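Local coordinates for protein PUF4 (Saccharomyces cerevisiae, PDB 3BWT), which binds single-stranded mRNA through its Pumilio homology domain, the part of the protein described here, at residues H95-R98 against A99-L103; P122-V125 against Q126-D130; H179-T182 against E183-D186; K221-Y224 against T225-V229. One frame throughout, in Å; residues are numbered along the deposited sequence.

Interaction 1 of 4, residues H95-R98 against A99-L103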
loop_
_atom_site.group_PDB
_atom_site.type_symbol
_atom_site.label_atom_id
_atom_site.label_comp_id
_atom_site.label_asym_id
_atom_site.label_seq_id
_atom_site.Cartn_x
_atom_site.Cartn_y
_atom_site.Cartn_z
ATOM N N HIS A 95 -8.672 3.294 16.528
ATOM C CA HIS A 95 -10.103 3.404 16.266
ATOM C C HIS A 95 -10.430 4.681 15.495
ATOM O O HIS A 95 -11.106 4.639 14.468
ATOM C CB HIS A 95 -10.871 3.393 17.583
ATOM C CG HIS A 95 -10.339 2.412 18.582
ATOM N ND1 HIS A 95 -10.357 1.049 18.368
ATOM C CD2 HIS A 95 -9.772 2.597 19.797
ATOM C CE1 HIS A 95 -9.825 0.439 19.411
ATOM N NE2 HIS A 95 -9.460 1.354 20.290
ATOM N N GLY A 96 -9.948 5.810 16.004
ATOM C CA GLY A 96 -9.995 7.059 15.281
ATOM C C GLY A 96 -9.724 6.916 13.789
ATOM O O GLY A 96 -10.458 7.465 12.966
ATOM N N THR A 97 -8.678 6.182 13.429
ATOM C CA THR A 97 -8.363 5.985 12.025
ATOM C C THR A 97 -9.479 5.249 11.284
ATOM O O THR A 97 -9.681 5.462 10.100
ATOM C CB THR A 97 -7.028 5.225 11.817
ATOM O OG1 THR A 97 -6.698 5.205 10.420
ATOM C CG2 THR A 97 -7.124 3.782 12.321
ATOM N N ARG A 98 -10.203 4.374 11.968
ATOM C CA ARG A 98 -11.282 3.659 11.295
ATOM C C ARG A 98 -12.524 4.541 11.155
ATOM O O ARG A 98 -13.202 4.532 10.120
ATOM C CB ARG A 98 -11.586 2.311 11.971
ATOM C CG ARG A 98 -10.729 1.173 11.400
ATOM C CD ARG A 98 -11.141 -0.201 11.899
ATOM N NE ARG A 98 -10.461 -0.579 13.138
ATOM C CZ ARG A 98 -10.941 -0.342 14.357
ATOM N NH1 ARG A 98 -12.106 0.283 14.496
ATOM N NH2 ARG A 98 -10.259 -0.725 15.437
ATOM N N ALA A 99 -12.798 5.329 12.186
ATOM C CA ALA A 99 -13.915 6.250 12.141
ATOM C C ALA A 99 -13.676 7.314 11.073
ATOM O O ALA A 99 -14.600 7.733 10.389
ATOM C CB ALA A 99 -14.109 6.890 13.488
ATOM N N LEU A 100 -12.430 7.750 10.934
ATOM C CA LEU A 100 -12.111 8.852 10.032
ATOM C C LEU A 100 -12.055 8.386 8.582
ATOM O O LEU A 100 -12.281 9.171 7.662
ATOM C CB LEU A 100 -10.794 9.505 10.439
ATOM C CG LEU A 100 -10.224 10.644 9.594
ATOM C CD1 LEU A 100 -11.277 11.664 9.278
ATOM C CD2 LEU A 100 -9.087 11.283 10.347
ATOM N N GLN A 101 -11.753 7.108 8.380
ATOM C CA GLN A 101 -11.828 6.523 7.053
ATOM C C GLN A 101 -13.284 6.455 6.600
ATOM O O GLN A 101 -13.599 6.751 5.449
ATOM C CB GLN A 101 -11.206 5.131 7.041
ATOM C CG GLN A 101 -9.713 5.128 7.294
ATOM C CD GLN A 101 -9.115 3.730 7.300
ATOM O OE1 GLN A 101 -9.289 2.973 6.355
ATOM N NE2 GLN A 101 -8.397 3.391 8.363
ATOM N N LYS A 102 -14.172 6.080 7.510
ATOM C CA LYS A 102 -15.598 6.044 7.202
ATOM C C LYS A 102 -16.143 7.426 6.850
ATOM O O LYS A 102 -16.921 7.579 5.903
ATOM C CB LYS A 102 -16.397 5.466 8.361
ATOM C CG LYS A 102 -17.749 4.926 7.932
ATOM C CD LYS A 102 -17.544 3.690 7.097
ATOM C CE LYS A 102 -18.846 3.070 6.665
ATOM N NZ LYS A 102 -18.558 1.835 5.884
ATOM N N LEU A 103 -15.741 8.425 7.624
ATOM C CA LEU A 103 -16.123 9.799 7.341
ATOM C C LEU A 103 -15.785 10.156 5.899
ATOM O O LEU A 103 -16.626 10.651 5.156
ATOM C CB LEU A 103 -15.420 10.749 8.303
ATOM C CG LEU A 103 -15.821 12.226 8.305
ATOM C CD1 LEU A 103 -15.669 12.810 9.702
ATOM C CD2 LEU A 103 -14.994 13.019 7.309
#

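Interaction 2 of 4, residues P122-V125 against Q126-D130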
loop_
_atom_site.group_PDB
_atom_site.type_symbol
_atom_site.label_atom_id
_atom_site.label_comp_id
_atom_site.label_asym_id
_atom_site.label_seq_id
_atom_site.Cartn_x
_atom_site.Cartn_y
_atom_site.Cartn_z
ATOM N N PRO A 122 -1.601 19.841 6.246
ATOM C CA PRO A 122 -0.439 20.193 7.068
ATOM C C PRO A 122 0.319 18.981 7.623
ATOM O O PRO A 122 1.482 19.120 8.001
ATOM C CB PRO A 122 -1.058 20.979 8.224
ATOM C CG PRO A 122 -2.324 21.525 7.677
ATOM C CD PRO A 122 -2.829 20.527 6.684
ATOM N N TYR A 123 -0.315 17.814 7.670
ATOM C CA TYR A 123 0.257 16.682 8.390
ATOM C C TYR A 123 0.513 15.457 7.523
ATOM O O TYR A 123 0.697 14.362 8.032
ATOM C CB TYR A 123 -0.659 16.312 9.555
ATOM C CG TYR A 123 -1.159 17.528 10.288
ATOM C CD1 TYR A 123 -0.322 18.249 11.130
ATOM C CD2 TYR A 123 -2.460 17.967 10.121
ATOM C CE1 TYR A 123 -0.773 19.365 11.784
ATOM C CE2 TYR A 123 -2.916 19.074 10.766
ATOM C CZ TYR A 123 -2.073 19.774 11.596
ATOM O OH TYR A 123 -2.556 20.886 12.241
ATOM N N THR A 124 0.558 15.646 6.214
ATOM C CA THR A 124 0.569 14.513 5.293
ATOM C C THR A 124 1.711 13.502 5.494
ATOM O O THR A 124 1.476 12.295 5.481
ATOM C CB THR A 124 0.539 14.986 3.839
ATOM O OG1 THR A 124 -0.590 15.846 3.651
ATOM C CG2 THR A 124 0.447 13.786 2.892
ATOM N N VAL A 125 2.937 13.978 5.664
ATOM C CA VAL A 125 4.049 13.055 5.863
ATOM C C VAL A 125 3.883 12.279 7.168
ATOM O O VAL A 125 3.955 11.049 7.190
ATOM C CB VAL A 125 5.407 13.776 5.882
ATOM C CG1 VAL A 125 6.442 12.873 6.469
ATOM C CG2 VAL A 125 5.808 14.192 4.481
ATOM N N GLN A 126 3.655 13.011 8.255
ATOM C CA GLN A 126 3.484 12.402 9.560
ATOM C C GLN A 126 2.494 11.243 9.508
ATOM O O GLN A 126 2.770 10.160 10.035
ATOM C CB GLN A 126 3.037 13.447 10.576
ATOM C CG GLN A 126 2.669 12.876 11.941
ATOM C CD GLN A 126 2.237 13.961 12.933
ATOM O OE1 GLN A 126 2.104 13.707 14.131
ATOM N NE2 GLN A 126 2.021 15.175 12.430
ATOM N N LEU A 127 1.346 11.475 8.873
ATOM C CA LEU A 127 0.299 10.468 8.794
ATOM C C LEU A 127 0.646 9.368 7.816
ATOM O O LEU A 127 0.402 8.195 8.092
ATOM C CB LEU A 127 -1.028 11.092 8.421
ATOM C CG LEU A 127 -1.501 12.139 9.419
ATOM C CD1 LEU A 127 -2.960 12.469 9.167
ATOM C CD2 LEU A 127 -1.299 11.628 10.836
ATOM N N SER A 128 1.223 9.737 6.680
ATOM C CA SER A 128 1.736 8.737 5.751
ATOM C C SER A 128 2.690 7.769 6.456
ATOM O O SER A 128 2.725 6.572 6.142
ATOM C CB SER A 128 2.439 9.396 4.565
ATOM O OG SER A 128 1.515 10.075 3.731
ATOM N N LYS A 129 3.455 8.282 7.414
ATOM C CA LYS A 129 4.458 7.468 8.086
ATOM C C LYS A 129 3.915 6.748 9.301
ATOM O O LYS A 129 4.625 5.961 9.901
ATOM C CB LYS A 129 5.667 8.299 8.511
ATOM C CG LYS A 129 6.608 8.707 7.399
ATOM C CD LYS A 129 7.803 9.445 7.992
ATOM C CE LYS A 129 8.673 10.042 6.905
ATOM N NZ LYS A 129 9.936 10.601 7.457
ATOM N N ASP A 130 2.665 6.996 9.662
ATOM C CA ASP A 130 2.117 6.407 10.884
ATOM C C ASP A 130 1.352 5.094 10.663
ATOM O O ASP A 130 0.577 4.966 9.716
ATOM C CB ASP A 130 1.211 7.416 11.612
ATOM C CG ASP A 130 0.770 6.921 12.974
ATOM O OD1 ASP A 130 1.153 5.797 13.343
ATOM O OD2 ASP A 130 0.048 7.665 13.671
#

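Interaction 3 of 4, residues H179-T182 against E183-D186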
loop_
_atom_site.group_PDB
_atom_site.type_symbol
_atom_site.label_atom_id
_atom_site.label_comp_id
_atom_site.label_asym_id
_atom_site.label_seq_id
_atom_site.Cartn_x
_atom_site.Cartn_y
_atom_site.Cartn_z
ATOM N N HIS A 179 -4.327 5.211 -8.018
ATOM C CA HIS A 179 -5.437 6.130 -8.230
ATOM C C HIS A 179 -4.995 7.439 -8.868
ATOM O O HIS A 179 -5.817 8.226 -9.343
ATOM C CB HIS A 179 -6.134 6.421 -6.903
ATOM C CG HIS A 179 -6.727 5.209 -6.265
ATOM N ND1 HIS A 179 -7.899 4.639 -6.707
ATOM C CD2 HIS A 179 -6.309 4.452 -5.226
ATOM C CE1 HIS A 179 -8.184 3.586 -5.962
ATOM N NE2 HIS A 179 -7.234 3.452 -5.054
ATOM N N GLY A 180 -3.691 7.671 -8.873
ATOM C CA GLY A 180 -3.162 8.883 -9.455
ATOM C C GLY A 180 -3.486 9.048 -10.927
ATOM O O GLY A 180 -3.514 8.077 -11.686
ATOM N N THR A 181 -3.766 10.294 -11.300
ATOM C CA THR A 181 -3.770 10.759 -12.681
ATOM C C THR A 181 -2.451 10.424 -13.372
ATOM O O THR A 181 -1.394 10.404 -12.727
ATOM C CB THR A 181 -3.890 12.287 -12.690
ATOM O OG1 THR A 181 -5.271 12.672 -12.676
ATOM C CG2 THR A 181 -3.207 12.872 -13.902
ATOM N N THR A 182 -2.498 10.179 -14.678
ATOM C CA THR A 182 -1.279 9.919 -15.453
ATOM C C THR A 182 -0.202 10.976 -15.201
ATOM O O THR A 182 0.974 10.655 -15.016
ATOM C CB THR A 182 -1.572 9.843 -16.970
ATOM O OG1 THR A 182 -2.389 8.697 -17.245
ATOM C CG2 THR A 182 -0.279 9.734 -17.764
ATOM N N GLU A 183 -0.619 12.237 -15.189
ATOM C CA GLU A 183 0.280 13.352 -14.919
ATOM C C GLU A 183 0.858 13.255 -13.506
ATOM O O GLU A 183 2.058 13.465 -13.297
ATOM C CB GLU A 183 -0.450 14.685 -15.107
ATOM C CG GLU A 183 0.411 15.911 -14.839
ATOM C CD GLU A 183 -0.216 17.205 -15.343
ATOM O OE1 GLU A 183 -1.461 17.324 -15.312
ATOM O OE2 GLU A 183 0.540 18.106 -15.766
ATOM N N GLN A 184 -0.002 12.939 -12.541
ATOM C CA GLN A 184 0.430 12.767 -11.162
ATOM C C GLN A 184 1.409 11.601 -11.043
ATOM O O GLN A 184 2.487 11.743 -10.468
ATOM C CB GLN A 184 -0.777 12.531 -10.246
ATOM C CG GLN A 184 -1.515 13.783 -9.832
ATOM C CD GLN A 184 -2.918 13.477 -9.351
ATOM O OE1 GLN A 184 -3.492 12.445 -9.702
ATOM N NE2 GLN A 184 -3.483 14.378 -8.550
ATOM N N CYS A 185 1.031 10.450 -11.590
ATOM C CA CYS A 185 1.875 9.260 -11.480
ATOM C C CYS A 185 3.202 9.450 -12.191
ATOM O O CYS A 185 4.224 8.927 -11.754
ATOM C CB CYS A 185 1.159 8.018 -12.013
ATOM S SG CYS A 185 -0.316 7.573 -11.074
ATOM N N ASP A 186 3.186 10.196 -13.288
ATOM C CA ASP A 186 4.410 10.463 -14.033
ATOM C C ASP A 186 5.353 11.353 -13.227
ATOM O O ASP A 186 6.524 11.024 -13.046
ATOM C CB ASP A 186 4.095 11.107 -15.383
ATOM C CG ASP A 186 3.772 10.083 -16.465
ATOM O OD1 ASP A 186 3.633 8.881 -16.150
ATOM O OD2 ASP A 186 3.654 10.489 -17.643
#

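Interaction 4 of 4, residues K221-Y224 against T225-V229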
loop_
_atom_site.group_PDB
_atom_site.type_symbol
_atom_site.label_atom_id
_atom_site.label_comp_id
_atom_site.label_asym_id
_atom_site.label_seq_id
_atom_site.Cartn_x
_atom_site.Cartn_y
_atom_site.Cartn_z
ATOM N N LYS A 221 1.228 -1.036 -21.160
ATOM C CA LYS A 221 1.833 0.184 -21.679
ATOM C C LYS A 221 3.093 0.460 -20.866
ATOM O O LYS A 221 3.010 0.730 -19.667
ATOM C CB LYS A 221 0.852 1.336 -21.516
ATOM C CG LYS A 221 0.842 2.352 -22.630
ATOM C CD LYS A 221 -0.578 2.903 -22.780
ATOM C CE LYS A 221 -0.697 3.957 -23.874
ATOM N NZ LYS A 221 -2.084 4.507 -23.916
ATOM N N TYR A 222 4.254 0.399 -21.511
ATOM C CA TYR A 222 5.523 0.434 -20.789
ATOM C C TYR A 222 6.321 1.719 -20.976
ATOM O O TYR A 222 6.663 2.099 -22.094
ATOM C CB TYR A 222 6.364 -0.787 -21.150
ATOM C CG TYR A 222 5.651 -2.077 -20.843
ATOM C CD1 TYR A 222 4.740 -2.623 -21.740
ATOM C CD2 TYR A 222 5.865 -2.739 -19.648
ATOM C CE1 TYR A 222 4.074 -3.805 -21.452
ATOM C CE2 TYR A 222 5.205 -3.913 -19.352
ATOM C CZ TYR A 222 4.314 -4.444 -20.254
ATOM O OH TYR A 222 3.661 -5.616 -19.950
ATOM N N ASP A 223 6.617 2.378 -19.861
ATOM C CA ASP A 223 7.386 3.612 -19.871
ATOM C C ASP A 223 8.497 3.531 -18.824
ATOM O O ASP A 223 9.674 3.413 -19.173
ATOM C CB ASP A 223 6.473 4.824 -19.621
ATOM C CG ASP A 223 7.245 6.131 -19.476
ATOM O OD1 ASP A 223 8.495 6.096 -19.482
ATOM O OD2 ASP A 223 6.604 7.200 -19.351
ATOM N N TYR A 224 8.127 3.589 -17.544
ATOM C CA TYR A 224 9.119 3.603 -16.471
ATOM C C TYR A 224 9.767 2.234 -16.295
ATOM O O TYR A 224 10.907 2.130 -15.841
ATOM C CB TYR A 224 8.519 4.124 -15.162
ATOM C CG TYR A 224 8.137 5.587 -15.235
ATOM C CD1 TYR A 224 9.097 6.584 -15.092
ATOM C CD2 TYR A 224 6.817 5.973 -15.482
ATOM C CE1 TYR A 224 8.752 7.925 -15.180
ATOM C CE2 TYR A 224 6.462 7.303 -15.567
ATOM C CZ TYR A 224 7.432 8.277 -15.417
ATOM O OH TYR A 224 7.078 9.605 -15.508
ATOM N N THR A 225 9.046 1.186 -16.674
ATOM C CA THR A 225 9.617 -0.142 -16.657
ATOM C C THR A 225 10.922 -0.124 -17.445
ATOM O O THR A 225 11.961 -0.564 -16.965
ATOM C CB THR A 225 8.645 -1.165 -17.267
ATOM O OG1 THR A 225 7.491 -1.289 -16.424
ATOM C CG2 THR A 225 9.308 -2.520 -17.405
ATOM N N HIS A 226 10.870 0.402 -18.662
ATOM C CA HIS A 226 12.051 0.428 -19.514
ATOM C C HIS A 226 13.150 1.292 -18.915
ATOM O O HIS A 226 14.328 0.944 -18.980
ATOM C CB HIS A 226 11.702 0.896 -20.931
ATOM C CG HIS A 226 10.902 -0.097 -21.716
ATOM N ND1 HIS A 226 9.644 0.183 -22.209
ATOM C CD2 HIS A 226 11.178 -1.371 -22.088
ATOM C CE1 HIS A 226 9.182 -0.874 -22.855
ATOM N NE2 HIS A 226 10.092 -1.832 -22.795
ATOM N N LYS A 227 12.771 2.418 -18.323
ATOM C CA LYS A 227 13.769 3.311 -17.738
ATOM C C LYS A 227 14.454 2.694 -16.503
ATOM O O LYS A 227 15.656 2.882 -16.285
ATOM C CB LYS A 227 13.149 4.671 -17.424
ATOM C CG LYS A 227 12.741 5.453 -18.671
ATOM C CD LYS A 227 12.140 6.811 -18.303
ATOM C CE LYS A 227 11.708 7.612 -19.534
ATOM N NZ LYS A 227 11.114 8.924 -19.196
ATOM N N ILE A 228 13.690 1.940 -15.715
ATOM C CA ILE A 228 14.234 1.215 -14.574
ATOM C C ILE A 228 15.202 0.141 -15.044
ATOM O O ILE A 228 16.340 0.070 -14.580
ATOM C CB ILE A 228 13.132 0.519 -13.758
ATOM C CG1 ILE A 228 12.227 1.543 -13.077
ATOM C CG2 ILE A 228 13.742 -0.412 -12.727
ATOM C CD1 ILE A 228 10.991 0.926 -12.497
ATOM N N VAL A 229 14.740 -0.706 -15.957
ATOM C CA VAL A 229 15.581 -1.770 -16.478
ATOM C C VAL A 229 16.898 -1.202 -16.984
ATOM O O VAL A 229 17.971 -1.722 -16.668
ATOM C CB VAL A 229 14.886 -2.550 -17.591
ATOM C CG1 VAL A 229 15.836 -3.572 -18.187
ATOM C CG2 VAL A 229 13.653 -3.243 -17.038
#

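Interaction 1 of 4, residues H95-R98 against A99-L103
Gln101 reaches back along helix 96-106 and lies alongside Thr97, one turn earlier, both side chains pointing the same way. Its amide nitrogen does the touching: NE2 of Gln101 donates to OG1 of Thr97 at 3.2 Å, with the hydroxyl 21° out of the amide plane. The threonine presents that oxygen because OG1 stands trans to its own backbone nitrogen (chi1 -173°). OG1 also bonds to the carbonyl of Asn132, so it has two partners. The Arg98 chain bends at chi3 and swings the guanidinium back to His95, where NH2 of Arg98 meets ND1 of the imidazole at 3.4 Å in a weak bond, and the side chain packs on Asn61, Tyr62 and Gln65 of helix 60-70. The backbone bonds include Leu100 N to Gly96 O at 2.8 Å. A leucine in place of Gln101 would probably leave the Thr97 hydroxyl without its amide partner, with Asn132 remaining. Thr97, Arg98 and Gln101 occupy the places that in PUF repeats usually face the RNA bases, so a threonine hydroxyl fixed beside a glutamine amide is consistent with a polar surface prepared for reading a base edge.

Interaction 2 of 4, residues P122-V125 against Q126-D130
Ser128 grips the carbonyl of Thr124 twice, with its side chain and backbone. OG of Ser128 lies 2.8 Å from Thr124 O, and the backbone N of Ser128 reaches the same oxygen at 2.8 Å from the opposite face of the carbonyl plane. The hydroxyl comes in 39° out of that plane; chi1 of -69° sets OG beside its own backbone N, turned back toward Thr124. Thr124 uses its own hydroxyl on the carbonyl of Arg121. Leu127 N to Tyr123 O, 3.1 Å, continues the helical bonding and Lys129 N to Val125 O, 2.8 Å, closes it. Lys129 stretches out beside Val125, its CE 3.6 Å from Val125 CG1, and carries its ammonium on to a salt bridge with Asp162. Tyr123, at the N-cap, keeps CB 4.3 Å from Leu127 CG, and the Gln126 side chain lies alongside, its amide plane 73° from the ring's. At the far end Asp130 bonds weakly through OD1 to Asn132 N. This short helix 124-128 of the fourth Pumilio repeat is wedged between its neighbours: Tyr123, Gln126 and Leu127 meet helix 87-92, Thr124 packs on helix 146-158, and Leu127 and Ser128 lean on Ile137 of helix 133-143.

Interaction 3 of 4, residues H179-T182 against E183-D186
Half of a capping box starts helix 182-193: Thr181, at the N-cap, donates its backbone N-H to the side-chain oxygen of Gln184 three residues on, with Thr181 N to Gln184 OE1 at 2.7 Å. The donor lies in the plane of the amide carbonyl. The returning half of the box is missing, since the threonine side chain makes no capping bond. Its OG1 stands beside its own backbone nitrogen (chi1 -88°), and CG2 is the branch that leans over the helix start, 3.5 Å from Glu183 CB. Gln184 crosses Thr181 at about a right angle, its chain extended beyond CG, which brings OE1 to the backbone N of Thr181. The other end of that amide is occupied too: NE2 bonds to the carbonyl of Pro146 and to OE1 of Gln150. Both halves of this buried amide thus have partners, which fixes its rotation, while its chain rests on Phe149 and Phe153 of helix 146-158.

Behind the cap, Cys185 N donates to Thr181 O at 2.7 Å with a nearly straight N-H (172°), and Asp186 N bonds to Thr182 O at 2.8 Å. SG of Cys185 points back to the turn, 3.3 Å from Gly180 O. A methionine in place of Gln184 would probably leave the Thr181 N-H without its acceptor and the Pro146 carbonyl without this donor. The amide therefore works as a two-ended link, satisfying the N-H of the N-cap residue and tying it to helix 146-158, while Glu183 adds an acidic group where the helix dipole would probably favour it.

Interaction 4 of 4, residues K221-Y224 against T225-V229
Tyr222 leans on the first turn of helix 224-232 with its methylene and ring edge: CB of Tyr222 lies 3.3 Å from His226 CE1, and CD2 of its ring is 3.9 Å from Thr225 OG1, which approaches near the ring plane. The imidazole of His226 also turns an edge to the carbonyl of Tyr222, whose oxygen lies in the ring plane. One residue further, Asp223 reaches across to Lys227 in a long salt bridge, OD1 to NZ at 3.9 Å, the lysine being fully extended. The same carboxylate carbon sits over one face of the Tyr224 ring, offset toward its rim, because Asp223 CG is trans to its backbone nitrogen (chi1 174°). Among the backbone bonds, Ile228 N to Tyr224 O at 2.8 Å is a firm bond, whereas His226 N and Lys227 N both hold Asp223 O only weakly.

Asp223 stands at the N-cap yet its side chain caps nothing. That work falls to Glu216, from the helix before: OE1 takes Asp223 N and the hydroxyl of Thr225, and OE2 takes Tyr224 N, so one carboxylate holds the N-cap N-H, the next N-H and the Thr225 hydroxyl. Further out, Tyr224 OH bonds to Asp190. Residues 221-229, in the sixth Pumilio repeat, pack on three other helices: helix 205-219 against Tyr222, Tyr224, Thr225 and Ile228, helix 182-193 against Tyr224, Lys227 and Ile228, and helix 256-279 against Tyr222, Thr225, His226 and Val229.

How the interactions relate
All four are local contacts between residues three to five apart, along a helix or at its start, in the third to sixth Pumilio repeats in order. Interactions 1, 2 and 4 are partly buried; interaction 3 is a surface contact in which Gln184 alone is buried. Interaction 1 relies on a side-chain amide and hydroxyl along a helix, interaction 2 on a doubly held carbonyl, while interactions 3 and 4 both secure a helix start, one by its own glutamine, the other by a glutamate from the preceding helix. These last two touch: Asp186 O and Tyr224 OH are 2.9 Å apart, a probable hydrogen bond. Interactions 1 and 4 lie farthest apart, with centres about 37 Å from each other.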